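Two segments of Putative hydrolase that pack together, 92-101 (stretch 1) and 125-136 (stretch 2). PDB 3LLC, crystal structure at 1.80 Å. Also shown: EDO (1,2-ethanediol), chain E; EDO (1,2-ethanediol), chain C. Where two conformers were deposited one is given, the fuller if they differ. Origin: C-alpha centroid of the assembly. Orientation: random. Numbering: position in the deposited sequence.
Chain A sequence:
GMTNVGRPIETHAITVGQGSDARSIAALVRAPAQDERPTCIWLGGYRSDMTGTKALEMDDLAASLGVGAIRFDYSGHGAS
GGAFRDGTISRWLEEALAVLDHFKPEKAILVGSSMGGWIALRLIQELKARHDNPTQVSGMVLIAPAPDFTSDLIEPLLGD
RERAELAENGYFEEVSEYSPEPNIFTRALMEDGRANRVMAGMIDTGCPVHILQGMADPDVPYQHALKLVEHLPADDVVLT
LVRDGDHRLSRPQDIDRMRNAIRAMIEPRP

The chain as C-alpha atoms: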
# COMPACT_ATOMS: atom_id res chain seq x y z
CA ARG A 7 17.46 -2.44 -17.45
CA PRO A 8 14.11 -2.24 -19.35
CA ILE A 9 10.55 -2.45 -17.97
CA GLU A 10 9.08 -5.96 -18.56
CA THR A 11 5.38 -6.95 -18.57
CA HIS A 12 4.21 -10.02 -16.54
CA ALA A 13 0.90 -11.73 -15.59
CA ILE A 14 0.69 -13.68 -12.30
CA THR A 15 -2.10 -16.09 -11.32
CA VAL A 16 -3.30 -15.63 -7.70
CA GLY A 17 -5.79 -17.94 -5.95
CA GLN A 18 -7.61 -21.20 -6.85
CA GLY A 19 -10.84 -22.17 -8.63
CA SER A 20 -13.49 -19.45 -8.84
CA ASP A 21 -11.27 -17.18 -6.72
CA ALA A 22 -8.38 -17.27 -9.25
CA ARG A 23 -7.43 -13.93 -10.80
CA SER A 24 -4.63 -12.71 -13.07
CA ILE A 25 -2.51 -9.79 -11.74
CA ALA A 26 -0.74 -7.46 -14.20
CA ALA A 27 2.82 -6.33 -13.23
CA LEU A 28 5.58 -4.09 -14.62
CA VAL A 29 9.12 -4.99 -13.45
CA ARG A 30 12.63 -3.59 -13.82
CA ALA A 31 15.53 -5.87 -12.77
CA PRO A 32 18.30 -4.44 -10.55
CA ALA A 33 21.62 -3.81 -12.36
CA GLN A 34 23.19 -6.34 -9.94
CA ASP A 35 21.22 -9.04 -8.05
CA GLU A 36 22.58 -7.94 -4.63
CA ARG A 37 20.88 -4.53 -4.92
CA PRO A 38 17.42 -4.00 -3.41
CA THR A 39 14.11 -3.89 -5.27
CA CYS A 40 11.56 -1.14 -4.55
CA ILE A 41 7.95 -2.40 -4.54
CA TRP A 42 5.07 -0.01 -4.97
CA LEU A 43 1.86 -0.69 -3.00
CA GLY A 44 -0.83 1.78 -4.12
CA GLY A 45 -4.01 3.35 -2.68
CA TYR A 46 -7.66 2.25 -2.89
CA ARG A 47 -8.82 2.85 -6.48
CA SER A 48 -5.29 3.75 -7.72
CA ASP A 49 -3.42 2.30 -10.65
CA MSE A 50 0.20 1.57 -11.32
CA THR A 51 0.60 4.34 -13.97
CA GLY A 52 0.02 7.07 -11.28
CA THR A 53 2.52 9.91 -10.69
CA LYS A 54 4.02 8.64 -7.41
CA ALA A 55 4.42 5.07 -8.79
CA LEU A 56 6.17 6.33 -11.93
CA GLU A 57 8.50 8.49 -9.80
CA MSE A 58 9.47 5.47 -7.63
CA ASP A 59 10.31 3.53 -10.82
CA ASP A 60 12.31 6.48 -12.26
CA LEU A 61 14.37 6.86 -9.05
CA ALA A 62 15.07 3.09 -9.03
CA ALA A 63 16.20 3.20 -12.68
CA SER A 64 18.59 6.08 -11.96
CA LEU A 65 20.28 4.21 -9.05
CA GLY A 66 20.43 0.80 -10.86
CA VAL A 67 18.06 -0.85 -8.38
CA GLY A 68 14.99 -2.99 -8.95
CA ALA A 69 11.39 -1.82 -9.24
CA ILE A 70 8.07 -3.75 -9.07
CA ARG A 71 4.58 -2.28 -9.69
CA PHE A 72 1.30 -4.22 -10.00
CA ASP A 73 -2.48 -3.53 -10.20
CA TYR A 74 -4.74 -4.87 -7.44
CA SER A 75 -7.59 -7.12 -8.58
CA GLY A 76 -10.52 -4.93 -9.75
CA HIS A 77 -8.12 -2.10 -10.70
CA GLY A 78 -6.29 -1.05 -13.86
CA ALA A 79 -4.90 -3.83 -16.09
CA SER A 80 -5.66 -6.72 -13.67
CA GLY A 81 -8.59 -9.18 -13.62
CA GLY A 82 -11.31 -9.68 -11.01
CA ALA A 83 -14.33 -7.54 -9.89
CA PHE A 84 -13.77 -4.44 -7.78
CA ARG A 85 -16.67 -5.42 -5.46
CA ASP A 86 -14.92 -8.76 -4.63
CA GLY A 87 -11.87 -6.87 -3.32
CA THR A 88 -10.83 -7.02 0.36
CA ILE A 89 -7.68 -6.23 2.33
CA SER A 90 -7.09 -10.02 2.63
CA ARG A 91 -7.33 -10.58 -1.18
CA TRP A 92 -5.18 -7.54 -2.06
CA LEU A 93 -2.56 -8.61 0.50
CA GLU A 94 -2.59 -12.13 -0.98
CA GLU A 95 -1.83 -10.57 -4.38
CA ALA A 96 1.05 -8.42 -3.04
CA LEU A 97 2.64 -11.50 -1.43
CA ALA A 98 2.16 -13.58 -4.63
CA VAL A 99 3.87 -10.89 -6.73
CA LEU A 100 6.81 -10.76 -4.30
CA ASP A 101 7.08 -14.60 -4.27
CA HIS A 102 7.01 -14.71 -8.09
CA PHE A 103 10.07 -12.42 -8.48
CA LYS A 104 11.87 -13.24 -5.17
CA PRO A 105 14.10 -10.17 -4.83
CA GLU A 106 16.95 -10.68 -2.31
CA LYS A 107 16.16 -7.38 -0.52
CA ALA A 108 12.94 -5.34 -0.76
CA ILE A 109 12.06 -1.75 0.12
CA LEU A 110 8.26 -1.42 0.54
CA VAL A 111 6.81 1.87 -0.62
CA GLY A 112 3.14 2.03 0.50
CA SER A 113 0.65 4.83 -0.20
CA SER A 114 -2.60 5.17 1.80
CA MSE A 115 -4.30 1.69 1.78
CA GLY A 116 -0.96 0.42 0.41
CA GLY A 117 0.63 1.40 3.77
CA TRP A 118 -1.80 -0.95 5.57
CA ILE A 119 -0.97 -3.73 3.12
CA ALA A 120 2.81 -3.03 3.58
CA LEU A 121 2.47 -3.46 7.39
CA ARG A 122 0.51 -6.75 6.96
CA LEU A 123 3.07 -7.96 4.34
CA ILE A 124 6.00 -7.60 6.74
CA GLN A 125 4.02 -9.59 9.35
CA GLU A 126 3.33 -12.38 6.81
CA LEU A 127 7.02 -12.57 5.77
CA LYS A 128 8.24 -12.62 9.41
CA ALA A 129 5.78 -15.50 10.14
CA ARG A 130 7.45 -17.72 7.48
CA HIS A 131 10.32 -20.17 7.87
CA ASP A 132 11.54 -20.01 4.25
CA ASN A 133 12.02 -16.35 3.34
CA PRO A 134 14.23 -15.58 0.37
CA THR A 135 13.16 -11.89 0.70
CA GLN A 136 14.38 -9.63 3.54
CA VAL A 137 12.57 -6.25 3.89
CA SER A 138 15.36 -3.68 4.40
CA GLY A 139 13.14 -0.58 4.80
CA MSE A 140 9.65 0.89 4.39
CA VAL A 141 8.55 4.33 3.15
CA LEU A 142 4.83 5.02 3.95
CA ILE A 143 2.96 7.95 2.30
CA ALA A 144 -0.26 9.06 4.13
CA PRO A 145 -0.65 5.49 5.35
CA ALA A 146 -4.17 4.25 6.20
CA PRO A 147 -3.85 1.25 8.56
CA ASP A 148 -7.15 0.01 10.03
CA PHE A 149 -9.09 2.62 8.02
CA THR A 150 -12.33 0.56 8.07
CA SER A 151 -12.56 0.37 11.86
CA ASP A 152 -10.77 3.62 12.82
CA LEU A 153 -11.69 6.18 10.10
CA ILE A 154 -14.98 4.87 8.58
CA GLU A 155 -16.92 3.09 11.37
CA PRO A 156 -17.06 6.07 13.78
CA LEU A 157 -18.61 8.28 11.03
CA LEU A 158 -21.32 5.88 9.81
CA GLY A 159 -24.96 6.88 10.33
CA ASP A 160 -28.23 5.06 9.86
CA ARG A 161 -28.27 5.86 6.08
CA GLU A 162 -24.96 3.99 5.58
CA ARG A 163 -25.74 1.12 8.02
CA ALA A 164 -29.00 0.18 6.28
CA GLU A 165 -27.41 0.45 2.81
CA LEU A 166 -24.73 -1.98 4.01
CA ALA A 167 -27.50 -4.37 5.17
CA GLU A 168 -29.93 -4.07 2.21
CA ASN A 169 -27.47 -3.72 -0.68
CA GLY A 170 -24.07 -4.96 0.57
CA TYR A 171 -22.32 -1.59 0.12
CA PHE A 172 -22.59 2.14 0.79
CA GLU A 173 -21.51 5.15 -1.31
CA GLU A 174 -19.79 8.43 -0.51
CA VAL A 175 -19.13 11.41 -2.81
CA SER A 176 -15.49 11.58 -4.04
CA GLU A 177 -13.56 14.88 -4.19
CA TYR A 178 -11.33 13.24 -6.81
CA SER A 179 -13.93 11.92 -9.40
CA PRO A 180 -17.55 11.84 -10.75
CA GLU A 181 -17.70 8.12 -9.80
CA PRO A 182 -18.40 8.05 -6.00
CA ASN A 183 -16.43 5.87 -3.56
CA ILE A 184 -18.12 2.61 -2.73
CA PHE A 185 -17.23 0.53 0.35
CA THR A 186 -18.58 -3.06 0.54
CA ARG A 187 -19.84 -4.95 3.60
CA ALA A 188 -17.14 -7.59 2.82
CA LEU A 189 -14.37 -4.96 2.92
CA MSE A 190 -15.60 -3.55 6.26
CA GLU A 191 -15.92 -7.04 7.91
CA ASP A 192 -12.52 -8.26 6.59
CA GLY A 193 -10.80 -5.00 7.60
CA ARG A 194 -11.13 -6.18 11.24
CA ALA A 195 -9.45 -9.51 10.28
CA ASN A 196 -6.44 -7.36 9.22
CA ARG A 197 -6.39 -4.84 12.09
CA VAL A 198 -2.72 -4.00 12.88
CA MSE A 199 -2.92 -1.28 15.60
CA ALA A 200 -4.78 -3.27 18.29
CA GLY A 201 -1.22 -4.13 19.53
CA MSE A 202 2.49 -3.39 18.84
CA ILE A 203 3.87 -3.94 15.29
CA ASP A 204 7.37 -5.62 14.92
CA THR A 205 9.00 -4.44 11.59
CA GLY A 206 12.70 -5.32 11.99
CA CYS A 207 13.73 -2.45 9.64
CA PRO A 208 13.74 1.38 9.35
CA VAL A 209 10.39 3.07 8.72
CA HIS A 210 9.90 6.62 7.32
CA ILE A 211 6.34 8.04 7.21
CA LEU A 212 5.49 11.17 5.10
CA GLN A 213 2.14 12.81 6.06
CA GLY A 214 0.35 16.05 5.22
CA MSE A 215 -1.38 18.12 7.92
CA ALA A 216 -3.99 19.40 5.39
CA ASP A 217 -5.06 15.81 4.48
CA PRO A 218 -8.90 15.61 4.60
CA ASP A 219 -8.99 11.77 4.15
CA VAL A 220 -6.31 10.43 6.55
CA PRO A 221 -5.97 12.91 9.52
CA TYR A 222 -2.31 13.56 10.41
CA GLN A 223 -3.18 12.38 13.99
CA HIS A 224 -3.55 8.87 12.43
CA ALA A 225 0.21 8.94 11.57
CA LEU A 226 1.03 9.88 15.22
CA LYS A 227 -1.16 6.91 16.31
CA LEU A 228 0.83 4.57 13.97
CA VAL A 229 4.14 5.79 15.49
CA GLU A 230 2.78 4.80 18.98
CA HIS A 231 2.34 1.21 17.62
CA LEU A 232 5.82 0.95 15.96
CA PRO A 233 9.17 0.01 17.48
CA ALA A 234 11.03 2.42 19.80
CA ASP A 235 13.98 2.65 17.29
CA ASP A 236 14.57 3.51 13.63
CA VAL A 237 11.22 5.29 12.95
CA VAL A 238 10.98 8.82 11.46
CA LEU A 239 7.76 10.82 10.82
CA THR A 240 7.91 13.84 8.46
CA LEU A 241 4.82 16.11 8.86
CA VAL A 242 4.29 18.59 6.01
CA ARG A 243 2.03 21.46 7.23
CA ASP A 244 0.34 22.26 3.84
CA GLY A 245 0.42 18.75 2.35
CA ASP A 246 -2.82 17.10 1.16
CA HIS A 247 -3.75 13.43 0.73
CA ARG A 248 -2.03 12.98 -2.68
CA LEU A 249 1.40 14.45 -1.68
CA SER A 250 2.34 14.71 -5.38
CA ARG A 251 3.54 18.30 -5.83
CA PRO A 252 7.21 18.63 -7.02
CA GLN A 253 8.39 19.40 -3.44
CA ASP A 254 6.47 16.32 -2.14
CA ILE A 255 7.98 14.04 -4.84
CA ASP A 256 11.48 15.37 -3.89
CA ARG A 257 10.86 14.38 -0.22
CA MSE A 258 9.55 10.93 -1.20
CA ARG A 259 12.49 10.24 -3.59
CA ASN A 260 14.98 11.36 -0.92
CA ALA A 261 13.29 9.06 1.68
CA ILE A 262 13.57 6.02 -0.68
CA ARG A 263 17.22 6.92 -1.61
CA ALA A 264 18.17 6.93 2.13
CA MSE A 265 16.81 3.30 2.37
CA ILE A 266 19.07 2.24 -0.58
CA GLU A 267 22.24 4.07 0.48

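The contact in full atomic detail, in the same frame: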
# COMPACT_ATOMS: atom_id res chain seq x y z
N TRP A 92 -6.18 -8.45 -1.50
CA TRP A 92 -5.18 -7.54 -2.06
C TRP A 92 -3.80 -7.79 -1.43
O TRP A 92 -2.78 -7.73 -2.12
CB TRP A 92 -5.64 -6.08 -1.91
CG TRP A 92 -6.85 -5.76 -2.81
CD1 TRP A 92 -7.09 -6.29 -4.04
CD2 TRP A 92 -7.93 -4.83 -2.56
NE1 TRP A 92 -8.26 -5.76 -4.58
CE2 TRP A 92 -8.78 -4.87 -3.70
CE3 TRP A 92 -8.26 -3.99 -1.50
CZ2 TRP A 92 -9.94 -4.07 -3.80
CZ3 TRP A 92 -9.43 -3.22 -1.59
CH2 TRP A 92 -10.26 -3.28 -2.73
N LEU A 93 -3.78 -8.16 -0.15
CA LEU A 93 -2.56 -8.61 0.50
C LEU A 93 -2.05 -9.91 -0.13
O LEU A 93 -0.84 -10.04 -0.38
CB LEU A 93 -2.80 -8.81 2.00
CG LEU A 93 -1.68 -9.52 2.80
CD1 LEU A 93 -0.36 -8.66 2.79
CD2 LEU A 93 -2.16 -9.77 4.28
N GLU A 94 -2.95 -10.87 -0.36
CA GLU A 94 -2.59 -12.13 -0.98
C GLU A 94 -1.90 -11.90 -2.34
O GLU A 94 -0.94 -12.59 -2.71
CB GLU A 94 -3.84 -12.99 -1.17
CG GLU A 94 -3.55 -14.37 -1.73
CD GLU A 94 -4.80 -15.23 -1.98
OE1 GLU A 94 -5.95 -14.70 -2.01
OE2 GLU A 94 -4.62 -16.45 -2.17
N GLU A 95 -2.41 -10.92 -3.08
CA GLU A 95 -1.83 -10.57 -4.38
C GLU A 95 -0.40 -9.95 -4.24
O GLU A 95 0.53 -10.33 -4.97
CB GLU A 95 -2.79 -9.60 -5.11
CG GLU A 95 -4.10 -10.29 -5.53
CD GLU A 95 -5.29 -9.31 -5.74
OE1 GLU A 95 -5.01 -8.11 -5.91
OE2 GLU A 95 -6.46 -9.79 -5.76
N ALA A 96 -0.23 -9.02 -3.31
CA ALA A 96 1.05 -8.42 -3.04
C ALA A 96 2.08 -9.50 -2.70
O ALA A 96 3.19 -9.50 -3.26
CB ALA A 96 0.96 -7.33 -1.92
N LEU A 97 1.72 -10.43 -1.82
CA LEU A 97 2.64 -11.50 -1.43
C LEU A 97 2.95 -12.43 -2.62
O LEU A 97 4.11 -12.87 -2.80
CB LEU A 97 2.06 -12.28 -0.23
CG LEU A 97 2.88 -13.40 0.41
CD1 LEU A 97 4.28 -12.89 0.76
CD2 LEU A 97 2.17 -13.96 1.66
N ALA A 98 1.94 -12.75 -3.45
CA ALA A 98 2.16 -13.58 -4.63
C ALA A 98 3.11 -12.92 -5.65
O ALA A 98 3.91 -13.60 -6.30
CB ALA A 98 0.81 -13.96 -5.31
N VAL A 99 3.00 -11.62 -5.80
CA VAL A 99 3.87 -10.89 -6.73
C VAL A 99 5.31 -10.94 -6.20
O VAL A 99 6.25 -11.28 -6.93
CB VAL A 99 3.38 -9.46 -6.92
CG1 VAL A 99 4.48 -8.60 -7.59
CG2 VAL A 99 2.07 -9.47 -7.74
N LEU A 100 5.48 -10.67 -4.90
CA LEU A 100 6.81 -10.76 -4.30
C LEU A 100 7.40 -12.18 -4.42
O LEU A 100 8.58 -12.31 -4.78
CB LEU A 100 6.80 -10.27 -2.84
CG LEU A 100 8.16 -10.03 -2.18
CD1 LEU A 100 8.79 -8.73 -2.68
CD2 LEU A 100 7.98 -9.99 -0.69
N ASP A 101 6.60 -13.22 -4.16
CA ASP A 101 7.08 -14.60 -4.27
C ASP A 101 7.36 -15.06 -5.71
O ASP A 101 8.12 -16.02 -5.94
CB ASP A 101 6.09 -15.58 -3.62
CG ASP A 101 5.98 -15.39 -2.08
OD1 ASP A 101 6.84 -14.70 -1.46
OD2 ASP A 101 5.02 -15.95 -1.48
N GLN A 125 4.48 -8.58 8.39
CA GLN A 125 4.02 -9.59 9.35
C GLN A 125 3.94 -10.98 8.74
O GLN A 125 4.38 -11.95 9.37
CB GLN A 125 2.64 -9.22 10.00
CG GLN A 125 2.70 -7.94 10.84
CD GLN A 125 1.34 -7.53 11.43
OE1 GLN A 125 0.28 -7.81 10.84
NE2 GLN A 125 1.38 -6.94 12.62
N GLU A 126 3.44 -11.08 7.51
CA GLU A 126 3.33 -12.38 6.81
C GLU A 126 4.72 -12.95 6.50
O GLU A 126 4.96 -14.14 6.66
CB GLU A 126 2.53 -12.25 5.48
CG GLU A 126 1.04 -11.88 5.64
CD GLU A 126 0.10 -13.09 5.85
OE1 GLU A 126 -0.27 -13.75 4.86
OE2 GLU A 126 -0.30 -13.34 7.01
N LEU A 127 5.63 -12.10 6.03
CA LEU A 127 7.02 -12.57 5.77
C LEU A 127 7.73 -13.01 7.05
O LEU A 127 8.36 -14.08 7.08
CB LEU A 127 7.82 -11.48 5.04
CG LEU A 127 7.32 -11.12 3.64
CD1 LEU A 127 8.04 -9.87 3.09
CD2 LEU A 127 7.46 -12.28 2.67
N LYS A 128 7.61 -12.23 8.12
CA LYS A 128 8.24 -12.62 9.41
C LYS A 128 7.65 -13.91 9.98
O LYS A 128 8.35 -14.67 10.65
CB LYS A 128 8.25 -11.45 10.44
CG LYS A 128 9.25 -10.31 10.01
CD LYS A 128 9.26 -8.98 10.84
CE LYS A 128 10.00 -9.10 12.19
NZ LYS A 128 11.41 -9.57 12.06
N ALA A 129 6.39 -14.23 9.68
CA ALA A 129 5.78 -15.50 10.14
C ALA A 129 6.30 -16.74 9.41
O ALA A 129 6.07 -17.87 9.87
CB ALA A 129 4.23 -15.44 10.03
N ARG A 130 6.98 -16.57 8.28
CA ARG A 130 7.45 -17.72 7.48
C ARG A 130 8.81 -18.22 7.90
O ARG A 130 9.64 -17.46 8.39
CB ARG A 130 7.47 -17.38 5.99
CG ARG A 130 6.16 -16.89 5.52
CD ARG A 130 5.86 -17.19 4.09
NE ARG A 130 6.72 -16.48 3.16
CZ ARG A 130 6.36 -16.09 1.93
NH1 ARG A 130 5.13 -16.29 1.46
NH2 ARG A 130 7.25 -15.47 1.17
N HIS A 131 9.03 -19.52 7.66
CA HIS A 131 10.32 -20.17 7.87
C HIS A 131 11.25 -19.90 6.69
O HIS A 131 12.37 -19.43 6.87
CB HIS A 131 10.12 -21.69 8.01
CG HIS A 131 9.52 -22.12 9.32
ND1 HIS A 131 9.70 -23.39 9.84
CD2 HIS A 131 8.74 -21.46 10.21
CE1 HIS A 131 9.06 -23.49 10.99
NE2 HIS A 131 8.47 -22.33 11.23
N ASP A 132 10.77 -20.22 5.48
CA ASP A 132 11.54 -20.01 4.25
C ASP A 132 11.25 -18.62 3.68
O ASP A 132 10.21 -18.43 3.02
CB ASP A 132 11.21 -21.10 3.22
N ASN A 133 12.14 -17.66 3.95
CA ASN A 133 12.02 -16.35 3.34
C ASN A 133 13.25 -15.93 2.55
O ASN A 133 14.27 -15.49 3.10
CB ASN A 133 11.65 -15.28 4.36
CG ASN A 133 10.99 -14.09 3.72
OD1 ASN A 133 10.56 -14.13 2.55
ND2 ASN A 133 10.91 -13.01 4.46
N PRO A 134 13.14 -16.07 1.21
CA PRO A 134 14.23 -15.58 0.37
C PRO A 134 14.28 -14.03 0.31
O PRO A 134 15.31 -13.47 -0.10
CB PRO A 134 13.91 -16.16 -1.02
CG PRO A 134 12.44 -16.43 -1.01
CD PRO A 134 11.96 -16.47 0.42
N THR A 135 13.21 -13.35 0.73
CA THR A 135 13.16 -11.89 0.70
C THR A 135 13.19 -11.22 2.08
O THR A 135 12.26 -11.36 2.87
CB THR A 135 11.91 -11.39 -0.05
OG1 THR A 135 11.90 -11.94 -1.38
CG2 THR A 135 11.91 -9.85 -0.12
N GLN A 136 14.27 -10.46 2.34
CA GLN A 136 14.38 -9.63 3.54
C GLN A 136 13.85 -8.22 3.19
O GLN A 136 14.24 -7.67 2.18
CB GLN A 136 15.84 -9.52 3.99
CG GLN A 136 16.70 -10.81 3.88
CD GLN A 136 16.05 -12.06 4.47
OE1 GLN A 136 15.20 -11.98 5.36
NE2 GLN A 136 16.45 -13.23 3.97
C1 EDO E . 11.22 -9.34 6.72
O1 EDO E . 12.57 -9.02 6.42
C2 EDO E . 10.98 -10.78 6.33
O2 EDO E . 12.08 -11.62 6.70
C1 EDO C . -0.30 -7.05 16.69
O1 EDO C . -1.52 -6.47 17.16
C2 EDO C . 0.36 -6.03 15.80
O2 EDO C . -0.36 -5.99 14.60
O HOH W 1 10.10 -14.04 -1.76

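Stretch 1 is a continuous piece of helix, and L93, L97 and L100, spaced three or four residues apart, lie on one side of it with their CA-to-CB bonds directed toward stretch 2. Stretch 2 enters as helix and leaves as loop, meeting this leucine ridge.

E126 comes first. Its CA lies 8.3 Å from L97 CA, and its side chain, bent by m values at both chi1 and chi2, lays its aliphatic part beside L93, with E126 CG 4.1 Å from L93 CD2. A glutamate suits this partly exposed position because its methylenes can cover a leucine while its carboxylate remains available for polar partners; OE2 is hydrogen-bonded elsewhere in the structure.

L127 is buried. Its CA-to-CB bond points sideways, but the m, t rotamer brings its methyls to the ridge: CD2 lies 3.8 Å from L97 CD1, and CD1 lies 3.8 Å from L100 CD2. A branched apolar side chain can thus touch two leucines on successive turns.

R130 supplies the polar clasp. Its long side chain reaches D101, whose carboxylate accepts two hydrogen bonds in a salt bridge: NH2 to OD1 of D101 at 2.8 Å and nearly straight, and NH1 to OD2 of D101 at 3.0 Å. This paired geometry places OD1 at the guanidinium edge, while R130 NH1 also lies 3.6 Å from L97 CD1, so the charged group sits against a leucine methyl.

The chain then swings through residues 131 to 134 without touching stretch 1 and returns at T135. Buried there, T135 sets its CG2 4.0 Å from L100 CD2. Its OG1 accepts a hydrogen bond from a water at 2.8 Å, and the same water donates weakly to D101 OD1 at 3.3 Å. Threonine therefore serves both surroundings, methyl to leucine and hydroxyl to water.

The contact buries 362 Å², both sides summed.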